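Local coordinates for tailspike protein (Siphovirus 9NA, PDB 3RIQ) that recognises Salmonella lipopolysaccharide as the receptor of the phage and, as an endorhamnosidase, probably cleaves its O-antigen chain, at residues S259-R264 with T290-D295; Y251-G256 with A284-P289; D32-D37 with L55-K60; S78-P83 with I156-P161. One frame throughout, in Å; residues are numbered along the deposited sequence. Where two conformers were deposited one is given.

Contact 1: S259-R264 with T290-D295; sequences SARNYR and TERVDD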
loop_
_atom_site.group_PDB
_atom_site.type_symbol
_atom_site.label_atom_id
_atom_site.label_comp_id
_atom_site.label_asym_id
_atom_site.label_seq_id
_atom_site.Cartn_x
_atom_site.Cartn_y
_atom_site.Cartn_z
ATOM N N SER A 259 27.340 -15.479 16.467
ATOM C CA SER A 259 25.978 -15.147 16.026
ATOM C C SER A 259 25.965 -14.510 14.630
ATOM O O SER A 259 26.708 -13.545 14.372
ATOM C CB SER A 259 25.300 -14.183 17.018
ATOM O OG SER A 259 23.992 -13.863 16.535
ATOM N N ALA A 260 25.112 -15.050 13.760
ATOM C CA ALA A 260 24.964 -14.614 12.383
ATOM C C ALA A 260 23.652 -13.849 12.181
ATOM O O ALA A 260 23.187 -13.650 11.053
ATOM C CB ALA A 260 24.979 -15.867 11.468
ATOM N N ARG A 261 23.029 -13.477 13.289
ATOM C CA ARG A 261 21.706 -12.844 13.304
ATOM C C ARG A 261 21.759 -11.410 12.779
ATOM O O ARG A 261 22.814 -10.912 12.397
ATOM C CB ARG A 261 21.153 -12.893 14.722
ATOM C CG ARG A 261 20.921 -14.341 15.212
ATOM C CD ARG A 261 20.549 -14.304 16.684
ATOM N NE ARG A 261 20.249 -15.621 17.270
ATOM C CZ ARG A 261 21.147 -16.442 17.815
ATOM N NH1 ARG A 261 22.449 -16.125 17.832
ATOM N NH2 ARG A 261 20.742 -17.588 18.361
ATOM N N ASN A 262 20.606 -10.742 12.743
ATOM C CA ASN A 262 20.472 -9.443 12.077
ATOM C C ASN A 262 19.446 -8.564 12.753
ATOM O O ASN A 262 18.476 -9.080 13.300
ATOM C CB ASN A 262 20.076 -9.631 10.601
ATOM C CG ASN A 262 21.035 -10.531 9.867
ATOM O OD1 ASN A 262 22.012 -10.050 9.275
ATOM N ND2 ASN A 262 20.775 -11.859 9.897
ATOM N N TYR A 263 19.647 -7.248 12.644
ATOM C CA TYR A 263 18.864 -6.244 13.353
ATOM C C TYR A 263 18.573 -5.041 12.509
ATOM O O TYR A 263 19.383 -4.657 11.647
ATOM C CB TYR A 263 19.633 -5.728 14.610
ATOM C CG TYR A 263 19.738 -6.759 15.714
ATOM C CD1 TYR A 263 18.807 -6.792 16.760
ATOM C CD2 TYR A 263 20.761 -7.713 15.715
ATOM C CE1 TYR A 263 18.871 -7.758 17.760
ATOM C CE2 TYR A 263 20.848 -8.670 16.718
ATOM C CZ TYR A 263 19.887 -8.688 17.742
ATOM O OH TYR A 263 19.950 -9.624 18.719
ATOM N N ARG A 264 17.402 -4.446 12.736
ATOM C CA ARG A 264 17.140 -3.096 12.233
ATOM C C ARG A 264 17.299 -2.894 10.715
ATOM O O ARG A 264 17.929 -1.927 10.245
ATOM C CB ARG A 264 17.969 -2.065 13.043
ATOM C CG ARG A 264 17.463 -2.012 14.494
ATOM C CD ARG A 264 18.207 -0.996 15.353
ATOM N NE ARG A 264 19.627 -1.284 15.543
ATOM C CZ ARG A 264 20.371 -0.772 16.530
ATOM N NH1 ARG A 264 19.836 0.088 17.396
ATOM N NH2 ARG A 264 21.649 -1.103 16.639
ATOM N N THR A 290 19.911 -22.335 22.449
ATOM C CA THR A 290 21.310 -22.510 22.782
ATOM C C THR A 290 21.859 -21.109 23.043
ATOM O O THR A 290 21.499 -20.167 22.349
ATOM C CB THR A 290 22.103 -23.140 21.619
ATOM O OG1 THR A 290 21.301 -24.158 20.997
ATOM C CG2 THR A 290 23.381 -23.763 22.126
ATOM N N GLU A 291 22.724 -20.956 24.031
ATOM C CA GLU A 291 23.268 -19.631 24.335
ATOM C C GLU A 291 23.842 -18.947 23.084
ATOM O O GLU A 291 24.483 -19.586 22.214
ATOM C CB GLU A 291 24.328 -19.716 25.438
ATOM C CG GLU A 291 24.791 -18.362 25.884
ATOM C CD GLU A 291 23.684 -17.566 26.559
ATOM O OE1 GLU A 291 23.592 -17.613 27.803
ATOM O OE2 GLU A 291 22.888 -16.919 25.847
ATOM N N ARG A 292 23.561 -17.652 22.970
ATOM C CA ARG A 292 24.029 -16.891 21.831
ATOM C C ARG A 292 25.458 -16.423 22.064
ATOM O O ARG A 292 25.862 -16.166 23.206
ATOM C CB ARG A 292 23.092 -15.713 21.632
ATOM C CG ARG A 292 21.617 -16.146 21.549
ATOM C CD ARG A 292 20.749 -15.046 20.876
ATOM N NE ARG A 292 19.292 -15.304 21.002
ATOM C CZ ARG A 292 18.541 -15.027 22.078
ATOM N NH1 ARG A 292 19.094 -14.455 23.156
ATOM N NH2 ARG A 292 17.206 -15.272 22.069
ATOM N N VAL A 293 26.222 -16.349 20.981
ATOM C CA VAL A 293 27.610 -15.936 21.072
ATOM C C VAL A 293 27.792 -14.587 20.375
ATOM O O VAL A 293 27.513 -14.456 19.177
ATOM C CB VAL A 293 28.553 -16.996 20.434
ATOM C CG1 VAL A 293 29.981 -16.580 20.646
ATOM C CG2 VAL A 293 28.323 -18.383 21.061
ATOM N N ASP A 294 28.291 -13.598 21.122
ATOM C CA ASP A 294 28.502 -12.218 20.633
ATOM C C ASP A 294 27.136 -11.634 20.161
ATOM O O ASP A 294 26.986 -11.066 19.066
ATOM C CB ASP A 294 29.578 -12.154 19.533
ATOM C CG ASP A 294 30.949 -12.593 20.019
ATOM O OD1 ASP A 294 31.289 -12.354 21.209
ATOM O OD2 ASP A 294 31.687 -13.181 19.211
ATOM N N ASP A 295 26.130 -11.820 21.016
ATOM C CA ASP A 295 24.786 -11.325 20.784
ATOM C C ASP A 295 24.136 -11.290 22.166
ATOM O O ASP A 295 24.749 -11.696 23.186
ATOM C CB ASP A 295 24.015 -12.256 19.820
ATOM C CG ASP A 295 22.981 -11.525 18.979
ATOM O OD1 ASP A 295 22.340 -10.595 19.492
ATOM O OD2 ASP A 295 22.802 -11.908 17.788
HETATM O O HOH W 1 22.410 -19.528 19.678
#
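Asp295 is held through both carboxylate oxygens by side chains of the facing segment. Its OD2 accepts from Ser259 OG at 2.6 Å on the anti lone pair, while OD1 takes Tyr263 OH at 2.7 Å, met on the syn side, slightly out of the carboxylate plane. Tyr263 and Asp295 reach toward each other tip to tip, ring and carboxylate 51° apart. Ser259 OG, anti to its backbone N (chi1 179°), also accepts from Arg261 NH1 at 3.0 Å in a nearly straight bond, the oxygen lying in the guanidinium plane. Both segments lie in excursions from the right-handed parallel beta-helix, 259-264 from the end of short strand 258-259, and the backbone bond from Ser259 N to Val293 O (2.9 Å) ties them. Arg261 and Arg292 cross at about a right angle, their guanidinium planes 84° apart. Arg292 CD sits over the centre of the Arg261 guanidinium, 3.4 Å from CZ, so its aliphatic part rather than its charge meets that face. The two like charges share Asp285, which forms salt bridges with Arg261 NE and Arg292 NH2; Glu254 takes Arg261 NH1. At the guanidinium edge, a water accepts from Arg261 NH2 at 2.9 Å and lies 2.9 Å from Thr290 O.

Contact 2: Y251-G256 with A284-P289; sequences YQNEIG and ADTGSP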
loop_
_atom_site.group_PDB
_atom_site.type_symbol
_atom_site.label_atom_id
_atom_site.label_comp_id
_atom_site.label_asym_id
_atom_site.label_seq_id
_atom_site.Cartn_x
_atom_site.Cartn_y
_atom_site.Cartn_z
ATOM N N TYR A 251 19.764 -14.645 8.372
ATOM C CA TYR A 251 20.297 -15.892 8.937
ATOM C C TYR A 251 19.964 -15.996 10.436
ATOM O O TYR A 251 19.869 -15.008 11.154
ATOM C CB TYR A 251 21.834 -15.968 8.690
ATOM C CG TYR A 251 22.413 -17.390 8.624
ATOM C CD1 TYR A 251 22.540 -18.053 7.415
ATOM C CD2 TYR A 251 22.852 -18.035 9.770
ATOM C CE1 TYR A 251 23.049 -19.344 7.364
ATOM C CE2 TYR A 251 23.361 -19.311 9.726
ATOM C CZ TYR A 251 23.464 -19.956 8.530
ATOM O OH TYR A 251 23.998 -21.243 8.462
ATOM N N GLN A 252 19.822 -17.242 10.890
ATOM C CA GLN A 252 19.578 -17.567 12.300
ATOM C C GLN A 252 20.746 -18.213 13.035
ATOM O O GLN A 252 21.555 -18.901 12.451
ATOM C CB GLN A 252 18.359 -18.482 12.417
ATOM C CG GLN A 252 17.040 -17.825 11.919
ATOM C CD GLN A 252 16.545 -18.390 10.622
ATOM O OE1 GLN A 252 16.472 -19.599 10.457
ATOM N NE2 GLN A 252 16.180 -17.550 9.720
ATOM N N ASN A 253 20.799 -18.013 14.334
ATOM C CA ASN A 253 21.764 -18.700 15.195
ATOM C C ASN A 253 23.224 -18.346 14.845
ATOM O O ASN A 253 23.487 -17.214 14.568
ATOM C CB ASN A 253 21.492 -20.209 15.231
ATOM C CG ASN A 253 20.081 -20.561 15.754
ATOM O OD1 ASN A 253 19.249 -19.702 16.005
ATOM N ND2 ASN A 253 19.829 -21.847 15.908
ATOM N N GLU A 254 24.140 -19.304 14.857
ATOM C CA GLU A 254 25.591 -19.040 14.728
ATOM C C GLU A 254 26.133 -19.623 13.429
ATOM O O GLU A 254 25.618 -20.609 12.941
ATOM C CB GLU A 254 26.375 -19.674 15.894
ATOM C CG GLU A 254 26.515 -18.798 17.171
ATOM C CD GLU A 254 25.242 -18.735 18.002
ATOM O OE1 GLU A 254 24.568 -19.787 18.179
ATOM O OE2 GLU A 254 24.945 -17.655 18.530
ATOM N N ILE A 255 27.210 -19.024 12.907
ATOM C CA ILE A 255 28.063 -19.650 11.875
ATOM C C ILE A 255 29.472 -19.636 12.421
ATOM O O ILE A 255 29.962 -18.583 12.884
ATOM C CB ILE A 255 28.059 -18.872 10.542
ATOM C CG1 ILE A 255 26.668 -18.877 9.934
ATOM C CG2 ILE A 255 29.068 -19.535 9.560
ATOM C CD1 ILE A 255 26.513 -17.917 8.742
ATOM N N GLY A 256 30.116 -20.814 12.419
ATOM C CA GLY A 256 31.517 -20.910 12.808
ATOM C C GLY A 256 31.750 -20.498 14.257
ATOM O O GLY A 256 32.873 -20.164 14.638
ATOM N N ALA A 284 15.449 -14.702 13.540
ATOM C CA ALA A 284 16.800 -14.605 14.128
ATOM C C ALA A 284 17.173 -15.852 14.941
ATOM O O ALA A 284 18.334 -16.235 14.928
ATOM C CB ALA A 284 16.912 -13.346 14.991
ATOM N N ASP A 285 16.205 -16.469 15.635
ATOM C CA ASP A 285 16.440 -17.732 16.346
ATOM C C ASP A 285 15.731 -18.876 15.626
ATOM O O ASP A 285 14.615 -18.690 15.085
ATOM C CB ASP A 285 15.896 -17.649 17.781
ATOM C CG ASP A 285 16.700 -16.741 18.680
ATOM O OD1 ASP A 285 17.945 -16.661 18.520
ATOM O OD2 ASP A 285 16.072 -16.069 19.537
ATOM N N THR A 286 16.311 -20.074 15.663
ATOM C CA THR A 286 15.650 -21.237 15.077
ATOM C C THR A 286 16.067 -22.504 15.830
ATOM O O THR A 286 17.135 -22.536 16.451
ATOM C CB THR A 286 15.948 -21.383 13.564
ATOM O OG1 THR A 286 15.067 -22.347 12.995
ATOM C CG2 THR A 286 17.385 -21.826 13.289
ATOM N N GLY A 287 15.204 -23.527 15.822
ATOM C CA GLY A 287 15.539 -24.799 16.486
ATOM C C GLY A 287 15.500 -24.656 18.000
ATOM O O GLY A 287 14.784 -23.787 18.526
ATOM N N SER A 288 16.281 -25.480 18.704
ATOM C CA SER A 288 16.264 -25.509 20.172
ATOM C C SER A 288 17.143 -24.430 20.751
ATOM O O SER A 288 18.201 -24.138 20.191
ATOM C CB SER A 288 16.763 -26.870 20.690
ATOM O OG SER A 288 16.010 -27.929 20.117
ATOM N N PRO A 289 16.707 -23.803 21.860
ATOM C CA PRO A 289 17.510 -22.724 22.457
ATOM C C PRO A 289 18.933 -23.159 22.840
ATOM O O PRO A 289 19.123 -24.215 23.462
ATOM C CB PRO A 289 16.721 -22.330 23.708
ATOM C CG PRO A 289 15.301 -22.774 23.437
ATOM C CD PRO A 289 15.384 -23.950 22.497
#
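Asn253 reads the backbone of Thr286 with both ends of its amide. OD1 accepts from Thr286 N at 3.0 Å, and ND2 donates to Thr286 O at 2.8 Å along a nearly straight N-H...O path of 166°, with that oxygen close to the amide plane. The two bonds fix the rotation of the Asn253 amide. A third hydrogen bond, from Asn253 N to Ala284 O at 3.1 Å, joins the main chains directly; the same carbonyl is approached by Gln252 CA at 3.2 Å in a CA-H...O contact. Apolar touching centres on the methyl of Thr286. Its CG2 stands between backbone N and carbonyl carbon (OG1 anti to N, chi1 -168°) and packs 3.6 Å from Gln252 CB, while the two side chains cross at about a right angle. A separate van der Waals contact sets the polar Gln252 OE1 3.6 Å from Thr286 CB; the amide nitrogen at the other branch, NE2, bonds to Asp281 and to Asn283 O. Successive coils of the beta-helix meet here: the 251-256 segment runs from strand 249-250 into the short antiparallel pair 254-255 and 258-259, with Tyr251 packed on strand 220-223, whereas 284-289 leaves strand 281-282, its Ala284 and Asp285 amides bonded to Asp328.

Contact 3: D32-D37 with L55-K60; sequences DSLLID and LTIECK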
loop_
_atom_site.group_PDB
_atom_site.type_symbol
_atom_site.label_atom_id
_atom_site.label_comp_id
_atom_site.label_asym_id
_atom_site.label_seq_id
_atom_site.Cartn_x
_atom_site.Cartn_y
_atom_site.Cartn_z
ATOM N N ASP A 32 41.902 4.643 -13.395
ATOM C CA ASP A 32 40.559 5.254 -13.259
ATOM C C ASP A 32 39.529 4.186 -13.660
ATOM O O ASP A 32 38.787 3.689 -12.823
ATOM C CB ASP A 32 40.516 6.463 -14.178
ATOM C CG ASP A 32 39.160 7.177 -14.213
ATOM O OD1 ASP A 32 38.174 6.693 -13.610
ATOM O OD2 ASP A 32 39.072 8.213 -14.917
ATOM N N SER A 33 39.500 3.838 -14.945
ATOM C CA SER A 33 38.556 2.837 -15.432
ATOM C C SER A 33 39.219 1.536 -15.883
ATOM O O SER A 33 40.375 1.526 -16.298
ATOM C CB SER A 33 37.717 3.459 -16.533
ATOM O OG SER A 33 37.004 4.554 -15.988
ATOM N N LEU A 34 38.463 0.442 -15.781
ATOM C CA LEU A 34 38.895 -0.900 -16.149
ATOM C C LEU A 34 37.762 -1.481 -16.974
ATOM O O LEU A 34 36.656 -1.659 -16.453
ATOM C CB LEU A 34 39.209 -1.738 -14.886
ATOM C CG LEU A 34 39.304 -3.261 -15.086
ATOM C CD1 LEU A 34 40.304 -3.662 -16.163
ATOM C CD2 LEU A 34 39.622 -3.890 -13.728
ATOM N N LEU A 35 38.012 -1.716 -18.257
ATOM C CA LEU A 35 36.986 -2.238 -19.167
ATOM C C LEU A 35 37.123 -3.750 -19.322
ATOM O O LEU A 35 38.192 -4.232 -19.696
ATOM C CB LEU A 35 37.092 -1.533 -20.535
ATOM C CG LEU A 35 36.176 -2.081 -21.637
ATOM C CD1 LEU A 35 34.725 -1.674 -21.316
ATOM C CD2 LEU A 35 36.615 -1.544 -23.006
ATOM N N ILE A 36 36.054 -4.489 -19.034
ATOM C CA ILE A 36 36.058 -5.958 -19.267
ATOM C C ILE A 36 35.465 -6.154 -20.663
ATOM O O ILE A 36 34.247 -6.244 -20.823
ATOM C CB ILE A 36 35.274 -6.724 -18.178
ATOM C CG1 ILE A 36 35.711 -6.282 -16.755
ATOM C CG2 ILE A 36 35.401 -8.225 -18.382
ATOM C CD1 ILE A 36 37.144 -6.572 -16.397
ATOM N N ASP A 37 36.343 -6.183 -21.680
ATOM C CA ASP A 37 35.894 -6.202 -23.080
ATOM C C ASP A 37 35.873 -7.593 -23.719
ATOM O O ASP A 37 35.443 -7.713 -24.851
ATOM C CB ASP A 37 36.726 -5.215 -23.934
ATOM C CG ASP A 37 38.219 -5.534 -23.939
ATOM O OD1 ASP A 37 38.738 -6.159 -22.976
ATOM O OD2 ASP A 37 38.887 -5.111 -24.923
ATOM N N LEU A 55 38.021 2.510 -8.533
ATOM C CA LEU A 55 37.874 2.152 -9.948
ATOM C C LEU A 55 36.454 2.147 -10.431
ATOM O O LEU A 55 35.522 1.897 -9.667
ATOM C CB LEU A 55 38.507 0.776 -10.214
ATOM C CG LEU A 55 40.014 0.680 -9.943
ATOM C CD1 LEU A 55 40.485 -0.743 -10.159
ATOM C CD2 LEU A 55 40.847 1.677 -10.807
ATOM N N THR A 56 36.293 2.462 -11.714
ATOM C CA THR A 56 35.058 2.180 -12.432
ATOM C C THR A 56 35.300 0.915 -13.219
ATOM O O THR A 56 36.138 0.914 -14.129
ATOM C CB THR A 56 34.758 3.337 -13.389
ATOM O OG1 THR A 56 34.730 4.564 -12.649
ATOM C CG2 THR A 56 33.404 3.122 -14.093
ATOM N N ILE A 57 34.636 -0.186 -12.849
ATOM C CA ILE A 57 34.855 -1.477 -13.539
ATOM C C ILE A 57 33.677 -1.688 -14.495
ATOM O O ILE A 57 32.547 -2.010 -14.063
ATOM C CB ILE A 57 35.027 -2.653 -12.555
ATOM C CG1 ILE A 57 36.210 -2.358 -11.633
ATOM C CG2 ILE A 57 35.233 -3.962 -13.341
ATOM C CD1 ILE A 57 36.488 -3.377 -10.564
ATOM N N GLU A 58 33.918 -1.419 -15.775
ATOM C CA GLU A 58 32.846 -1.388 -16.770
ATOM C C GLU A 58 32.788 -2.746 -17.447
ATOM O O GLU A 58 33.713 -3.108 -18.177
ATOM C CB GLU A 58 33.144 -0.285 -17.810
ATOM C CG GLU A 58 32.098 -0.204 -18.914
ATOM C CD GLU A 58 30.936 0.664 -18.547
ATOM O OE1 GLU A 58 31.165 1.841 -18.254
ATOM O OE2 GLU A 58 29.799 0.189 -18.579
ATOM N N CYS A 59 31.744 -3.537 -17.192
ATOM C CA CYS A 59 31.731 -4.921 -17.714
ATOM C C CYS A 59 30.935 -5.033 -19.003
ATOM O O CYS A 59 29.730 -4.671 -19.062
ATOM C CB CYS A 59 31.170 -5.882 -16.681
ATOM S SG CYS A 59 32.097 -5.827 -15.117
ATOM N N LYS A 60 31.615 -5.497 -20.056
ATOM C CA LYS A 60 30.961 -5.729 -21.354
ATOM C C LYS A 60 31.166 -7.163 -21.812
ATOM O O LYS A 60 31.093 -7.456 -23.016
ATOM C CB LYS A 60 31.452 -4.734 -22.421
ATOM C CG LYS A 60 31.101 -3.271 -22.091
ATOM C CD LYS A 60 31.369 -2.301 -23.229
ATOM C CE LYS A 60 30.877 -0.929 -22.895
ATOM N NZ LYS A 60 30.895 -0.011 -24.093
HETATM O O HOH W 2 34.822 6.649 -14.501
HETATM O O HOH W 3 32.770 -6.614 -25.122
#
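Lys60, one residue past the Ile36-Cys59 pair, touches Ile36 and Leu35 as its side chain runs outward. CB rests 3.6 Å from Ile36 O, the oxygen that accepts the Lys60 N hydrogen bond at 2.8 Å. CG, anti to the carbonyl carbon (chi1 -63°), passes 4.0 Å from Leu35 CD1, and CD lies 3.9 Å from the same methyl. Beyond CG the chain stays extended and leads away from 32-37, carrying NZ to a neighbouring subunit, where Asp32 and Thr56 of the second copy receive it, the former in a salt bridge. Strands 33-36 and 56-59 are parallel neighbours from successive coils of the right-handed beta-helix, inclined by 16°. Alternating backbone bonds bind them, from Thr56 N to Asp32 O through Leu34, Glu58 and Ile36 to Lys60 N. One sheet face carries Leu34, Ile36, Ile57 and Cys59; there Ile36 CG1 touches Cys59 SG at 4.0 Å and Ile57 CG2 at 4.2 Å, with Leu34 covered by Ala26 of helix 23-29. The other face bears Ser33, Leu35, Thr56 and Glu58, and Leu35 CD1 packs 3.9 Å from Glu58 CG. Past the strand ends one water donates to both Asp37 O and Lys60 O.

Contact 4: S78-P83 with I156-P161; sequences SKVISP and IIFTHP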
loop_
_atom_site.group_PDB
_atom_site.type_symbol
_atom_site.label_atom_id
_atom_site.label_comp_id
_atom_site.label_asym_id
_atom_site.label_seq_id
_atom_site.Cartn_x
_atom_site.Cartn_y
_atom_site.Cartn_z
ATOM N N SER A 78 34.346 2.874 -5.365
ATOM C CA SER A 78 34.345 2.166 -6.664
ATOM C C SER A 78 32.919 1.805 -7.103
ATOM O O SER A 78 31.972 1.738 -6.281
ATOM C CB SER A 78 35.163 0.861 -6.597
ATOM O OG SER A 78 36.536 1.183 -6.356
ATOM N N LYS A 79 32.769 1.621 -8.410
ATOM C CA LYS A 79 31.512 1.170 -8.986
ATOM C C LYS A 79 31.771 0.025 -9.947
ATOM O O LYS A 79 32.759 0.080 -10.701
ATOM C CB LYS A 79 30.793 2.317 -9.718
ATOM C CG LYS A 79 29.379 1.977 -10.201
ATOM C CD LYS A 79 28.738 3.189 -10.889
ATOM C CE LYS A 79 28.301 4.256 -9.861
ATOM N NZ LYS A 79 27.846 5.560 -10.513
ATOM N N VAL A 80 30.908 -0.992 -9.924
ATOM C CA VAL A 80 31.043 -2.160 -10.789
ATOM C C VAL A 80 29.781 -2.235 -11.645
ATOM O O VAL A 80 28.640 -2.371 -11.124
ATOM C CB VAL A 80 31.255 -3.460 -9.947
ATOM C CG1 VAL A 80 31.502 -4.663 -10.868
ATOM C CG2 VAL A 80 32.444 -3.286 -8.980
ATOM N N ILE A 81 29.967 -2.094 -12.955
ATOM C CA ILE A 81 28.847 -1.844 -13.875
ATOM C C ILE A 81 28.558 -3.084 -14.717
ATOM O O ILE A 81 29.404 -3.549 -15.500
ATOM C CB ILE A 81 29.181 -0.655 -14.804
ATOM C CG1 ILE A 81 29.558 0.572 -13.950
ATOM C CG2 ILE A 81 28.024 -0.343 -15.740
ATOM C CD1 ILE A 81 29.987 1.773 -14.764
ATOM N N SER A 82 27.368 -3.632 -14.505
ATOM C CA SER A 82 26.860 -4.800 -15.234
ATOM C C SER A 82 27.785 -6.019 -15.273
ATOM O O SER A 82 27.932 -6.633 -16.308
ATOM C CB SER A 82 26.494 -4.431 -16.657
ATOM O OG SER A 82 25.559 -3.358 -16.681
ATOM N N PRO A 83 28.325 -6.440 -14.139
ATOM C CA PRO A 83 29.073 -7.690 -14.184
ATOM C C PRO A 83 28.148 -8.876 -14.400
ATOM O O PRO A 83 26.947 -8.784 -14.169
ATOM C CB PRO A 83 29.661 -7.773 -12.776
ATOM C CG PRO A 83 28.648 -7.044 -11.923
ATOM C CD PRO A 83 28.195 -5.920 -12.762
ATOM N N ILE A 156 30.713 0.471 -2.078
ATOM C CA ILE A 156 30.824 0.034 -3.496
ATOM C C ILE A 156 29.444 -0.064 -4.057
ATOM O O ILE A 156 28.527 -0.602 -3.399
ATOM C CB ILE A 156 31.522 -1.361 -3.634
ATOM C CG1 ILE A 156 32.763 -1.449 -2.720
ATOM C CG2 ILE A 156 31.808 -1.636 -5.120
ATOM C CD1 ILE A 156 33.941 -0.538 -3.104
ATOM N N ILE A 157 29.265 0.446 -5.275
ATOM C CA ILE A 157 27.961 0.300 -5.929
ATOM C C ILE A 157 28.080 -0.689 -7.078
ATOM O O ILE A 157 28.974 -0.545 -7.909
ATOM C CB ILE A 157 27.422 1.703 -6.448
ATOM C CG1 ILE A 157 27.331 2.716 -5.286
ATOM C CG2 ILE A 157 26.063 1.524 -7.173
ATOM C CD1 ILE A 157 26.934 4.111 -5.726
ATOM N N PHE A 158 27.186 -1.678 -7.113
ATOM C CA PHE A 158 27.048 -2.581 -8.256
ATOM C C PHE A 158 25.775 -2.193 -8.986
ATOM O O PHE A 158 24.713 -2.156 -8.361
ATOM C CB PHE A 158 26.921 -4.053 -7.776
ATOM C CG PHE A 158 28.238 -4.739 -7.528
ATOM C CD1 PHE A 158 29.133 -4.253 -6.570
ATOM C CD2 PHE A 158 28.546 -5.911 -8.211
ATOM C CE1 PHE A 158 30.398 -4.898 -6.356
ATOM C CE2 PHE A 158 29.785 -6.570 -7.996
ATOM C CZ PHE A 158 30.713 -6.055 -7.036
ATOM N N THR A 159 25.854 -1.968 -10.284
ATOM C CA THR A 159 24.666 -1.696 -11.063
ATOM C C THR A 159 24.345 -2.796 -12.060
ATOM O O THR A 159 25.172 -3.235 -12.819
ATOM C CB THR A 159 24.714 -0.317 -11.762
ATOM O OG1 THR A 159 25.781 -0.240 -12.732
ATOM C CG2 THR A 159 24.914 0.755 -10.718
ATOM N N HIS A 160 23.097 -3.219 -12.024
ATOM C CA HIS A 160 22.587 -4.224 -12.958
ATOM C C HIS A 160 23.419 -5.493 -13.061
ATOM O O HIS A 160 23.713 -5.977 -14.155
ATOM C CB HIS A 160 22.363 -3.613 -14.351
ATOM C CG HIS A 160 21.602 -2.318 -14.332
ATOM N ND1 HIS A 160 22.185 -1.092 -14.609
ATOM C CD2 HIS A 160 20.294 -2.068 -14.093
ATOM C CE1 HIS A 160 21.266 -0.141 -14.533
ATOM N NE2 HIS A 160 20.109 -0.709 -14.213
ATOM N N PRO A 161 23.804 -6.069 -11.925
ATOM C CA PRO A 161 24.544 -7.326 -12.017
ATOM C C PRO A 161 23.715 -8.469 -12.547
ATOM O O PRO A 161 22.534 -8.558 -12.254
ATOM C CB PRO A 161 24.961 -7.585 -10.577
ATOM C CG PRO A 161 23.821 -6.971 -9.741
ATOM C CD PRO A 161 23.526 -5.685 -10.528
HETATM O O HOH W 4 24.812 -0.938 -15.298
#
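A water bound between Ser82 and Thr159 is gripped by three side-chain atoms: Ser82 OG at 2.9 Å, Thr159 OG1 at 2.8 Å and His160 ND1 at 2.7 Å, the last reaching it in the plane of the imidazole ring. Thr159 OG1 occupies the position between backbone N and carbonyl carbon (chi1 64°), which sets it beside Ile81, 3.6 Å from Ile81 CA. The far nitrogen of His160, NE2, bonds to Glu179 of a second subunit. The contact stacks two coils of the right-handed parallel beta-helix, although 72 residues, including two helices and several strands, intervene in the sequence. Strands 79-81 and 156-159 run parallel, tied by four backbone hydrogen bonds that alternate from Ile157 N to Ser78 O up to Ser82 N on Thr159 O. Where the strands end, Ser82 and His160 both adopt left-handed helical backbone angles and are each followed by a proline, so the two coils turn in the same way. The prolines then lie side by side, with Pro83 CG 4.0 Å from Pro161 CB. Lys79, Ile81, Ile157 and Thr159 share one face, where Ile81 and Thr159 lie alongside each other; Lys79 and Ile157 touch Ile81 and His160 of a third subunit. On the opposite face Val80 and Phe158 point the same way, and the ring also meets Phe170 edge-to-face. Val80 covers one face of the Phe158 ring in a CH-pi contact: CB stands 3.8 Å from the centroid and only 3° off the normal, with CG2 3.7 Å from CE1 and CG1 leaning over CE2.

The contacts form two groups along the beta-helix. Contacts 3 and 4 have centres 10 Å apart and join directly: strands 56-59 and 79-87 are neighbours, with Ile57 O accepting, probably, from Ile81 N at 2.8 Å, so that 33-36, 56-59, 79-81 and 156-159 form four consecutive rungs. Both contacts also reach the second and third subunits of the trimer. Contacts 1 and 2, centres 8 Å apart, lie mostly in loops, beside the short strands 254-255 and 258-259, and touch no other subunit. Their segments alternate along the chain, and the two contacts touch, Ala260 N probably donating to Asn253 O at 2.8 Å. The groups stand apart, contact 1 keeping about 17 Å between nearest atoms from contact 4.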